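Local coordinates for protein trehalose-6-phosphate phosphatase (Candida albicans, PDB 5DXF) that belongs to glycosyltransferase family 20, whose members share the two-domain GT-B fold, at residues Arg344-Lys349 with Thr385-Ile390. Numbering follows the deposited sequence.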
loop_
_atom_site.group_PDB
_atom_site.type_symbol
_atom_site.label_atom_id
_atom_site.label_comp_id
_atom_site.label_asym_id
_atom_site.label_seq_id
_atom_site.Cartn_x
_atom_site.Cartn_y
_atom_site.Cartn_z
ATOM N N ARG A 344 5.018 -4.557 -8.526
ATOM C CA ARG A 344 5.085 -5.485 -7.400
ATOM C C ARG A 344 6.099 -6.603 -7.639
ATOM O O ARG A 344 6.421 -7.365 -6.728
ATOM C CB ARG A 344 3.702 -6.067 -7.111
ATOM C CG ARG A 344 2.721 -5.037 -6.575
ATOM C CD ARG A 344 3.273 -4.359 -5.328
ATOM N NE ARG A 344 2.326 -3.411 -4.748
ATOM C CZ ARG A 344 2.470 -2.848 -3.552
ATOM N NH1 ARG A 344 3.524 -3.138 -2.802
ATOM N NH2 ARG A 344 1.557 -1.996 -3.105
ATOM N N GLY A 345 6.591 -6.694 -8.870
ATOM C CA GLY A 345 7.733 -7.533 -9.190
ATOM C C GLY A 345 7.569 -9.034 -9.037
ATOM O O GLY A 345 8.482 -9.713 -8.567
ATOM N N VAL A 346 6.418 -9.559 -9.443
ATOM C CA VAL A 346 6.182 -10.998 -9.399
ATOM C C VAL A 346 7.049 -11.710 -10.437
ATOM O O VAL A 346 7.585 -12.793 -10.183
ATOM C CB VAL A 346 4.696 -11.332 -9.640
ATOM C CG1 VAL A 346 4.475 -12.839 -9.623
ATOM C CG2 VAL A 346 3.828 -10.654 -8.593
ATOM N N ILE A 347 7.190 -11.085 -11.601
ATOM C CA ILE A 347 8.005 -11.619 -12.688
ATOM C C ILE A 347 9.454 -11.837 -12.258
ATOM O O ILE A 347 10.039 -12.889 -12.525
ATOM C CB ILE A 347 7.970 -10.681 -13.911
ATOM C CG1 ILE A 347 6.580 -10.704 -14.551
ATOM C CG2 ILE A 347 9.033 -11.076 -14.924
ATOM C CD1 ILE A 347 6.340 -9.587 -15.536
ATOM N N GLN A 348 10.025 -10.842 -11.586
ATOM C CA GLN A 348 11.400 -10.930 -11.107
ATOM C C GLN A 348 11.541 -12.037 -10.066
ATOM O O GLN A 348 12.555 -12.737 -10.021
ATOM C CB GLN A 348 11.858 -9.590 -10.524
ATOM C CG GLN A 348 12.105 -8.501 -11.563
ATOM C CD GLN A 348 10.828 -7.973 -12.188
ATOM O OE1 GLN A 348 9.795 -7.875 -11.528
ATOM N NE2 GLN A 348 10.891 -7.638 -13.470
ATOM N N LYS A 349 10.514 -12.190 -9.236
ATOM C CA LYS A 349 10.488 -13.242 -8.227
ATOM C C LYS A 349 10.513 -14.618 -8.883
ATOM O O LYS A 349 11.265 -15.502 -8.469
ATOM C CB LYS A 349 9.248 -13.104 -7.341
ATOM C CG LYS A 349 9.166 -14.123 -6.216
ATOM C CD LYS A 349 7.836 -14.030 -5.481
ATOM C CE LYS A 349 7.540 -12.603 -5.042
ATOM N NZ LYS A 349 6.314 -12.525 -4.200
ATOM N N THR A 385 0.060 -12.502 -18.275
ATOM C CA THR A 385 0.448 -13.456 -19.313
ATOM C C THR A 385 1.898 -13.920 -19.150
ATOM O O THR A 385 2.198 -15.109 -19.266
ATOM C CB THR A 385 0.259 -12.856 -20.727
ATOM O OG1 THR A 385 -1.122 -12.531 -20.931
ATOM C CG2 THR A 385 0.690 -13.849 -21.797
ATOM N N ARG A 386 2.793 -12.974 -18.876
ATOM C CA ARG A 386 4.209 -13.282 -18.684
ATOM C C ARG A 386 4.435 -14.097 -17.412
ATOM O O ARG A 386 5.089 -15.141 -17.448
ATOM C CB ARG A 386 5.039 -11.999 -18.629
ATOM C CG ARG A 386 5.094 -11.221 -19.932
ATOM C CD ARG A 386 5.872 -9.928 -19.744
ATOM N NE ARG A 386 7.261 -10.192 -19.383
ATOM C CZ ARG A 386 8.126 -9.259 -19.001
ATOM N NH1 ARG A 386 7.745 -7.991 -18.923
ATOM N NH2 ARG A 386 9.370 -9.596 -18.691
ATOM N N VAL A 387 3.900 -13.598 -16.296
ATOM C CA VAL A 387 3.935 -14.305 -15.011
ATOM C C VAL A 387 3.506 -15.749 -15.176
ATOM O O VAL A 387 4.186 -16.687 -14.733
ATOM C CB VAL A 387 3.011 -13.643 -13.959
ATOM C CG1 VAL A 387 2.642 -14.639 -12.859
ATOM C CG2 VAL A 387 3.664 -12.401 -13.370
ATOM N N THR A 388 2.361 -15.898 -15.828
ATOM C CA THR A 388 1.762 -17.187 -16.087
ATOM C C THR A 388 2.642 -18.089 -16.954
ATOM O O THR A 388 2.772 -19.286 -16.691
ATOM C CB THR A 388 0.413 -16.990 -16.765
ATOM O OG1 THR A 388 -0.540 -16.521 -15.802
ATOM C CG2 THR A 388 -0.055 -18.255 -17.327
ATOM N N GLU A 389 3.239 -17.505 -17.987
ATOM C CA GLU A 389 4.144 -18.239 -18.862
ATOM C C GLU A 389 5.339 -18.778 -18.080
ATOM O O GLU A 389 5.722 -19.942 -18.233
ATOM C CB GLU A 389 4.611 -17.345 -20.016
ATOM C CG GLU A 389 5.660 -17.980 -20.924
ATOM C CD GLU A 389 5.956 -17.144 -22.158
ATOM O OE1 GLU A 389 6.992 -17.388 -22.813
ATOM O OE2 GLU A 389 5.146 -16.248 -22.479
ATOM N N ILE A 390 5.915 -17.929 -17.235
ATOM C CA ILE A 390 7.052 -18.331 -16.414
ATOM C C ILE A 390 6.654 -19.440 -15.439
ATOM O O ILE A 390 7.394 -20.407 -15.260
ATOM C CB ILE A 390 7.635 -17.136 -15.631
ATOM C CG1 ILE A 390 7.967 -15.987 -16.582
ATOM C CG2 ILE A 390 8.877 -17.555 -14.865
ATOM C CD1 ILE A 390 8.210 -14.663 -15.882
#
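I347, at the start of helix 346-359, supplies most of the surface that 344-349 brings to the contact, spreading its three outer carbons over three residues of helix 381-398. Its CG1, anti to the carbonyl carbon (chi1 -69°), lies 3.6 Å from CG2 of V387. With chi2 near anti (166°), CD1 runs on to R386 and settles over the centre of one guanidinium face, 3.9 Å from R386 CZ. The branch methyl CG2 of I347 diverges and meets the tip of I390, 3.8 Å from I390 CD1, the two side chains crossing nearly at right angles. V346 adds a smaller patch, its CG1 3.9 Å from CG2 of V387, so one valine methyl touches both residues of the helix start.

The contact illustrates how neighbouring helices pack through branched aliphatic side chains, a charged residue lending its flat face at the exposed edge. R386 CG lies anti to its carbonyl carbon, and the chain then bends at chi3 (63°), which turns the group across the end of I347. R386 is exposed, whereas the two valines and two isoleucines are buried. R386 and I390 lie a helical turn apart, joined by the I390 N to R386 O bond (2.9 Å), with V387 next to R386, so all three reach I347. G345 occupies the N-cap position before V346, and its carbonyl O receives a hydrogen bond from T431 OG1.

K349 reaches another way, its NZ forming a salt bridge with D338. V387 and I390 also touch L350, which extends the interface along helix 346-359. Strands 332-339 and 367-374 precede the two helices in turn, so successive beta-alpha units of a Rossmann-like domain, consistent with the GT-B fold, pack helix against helix beside their parallel sheet.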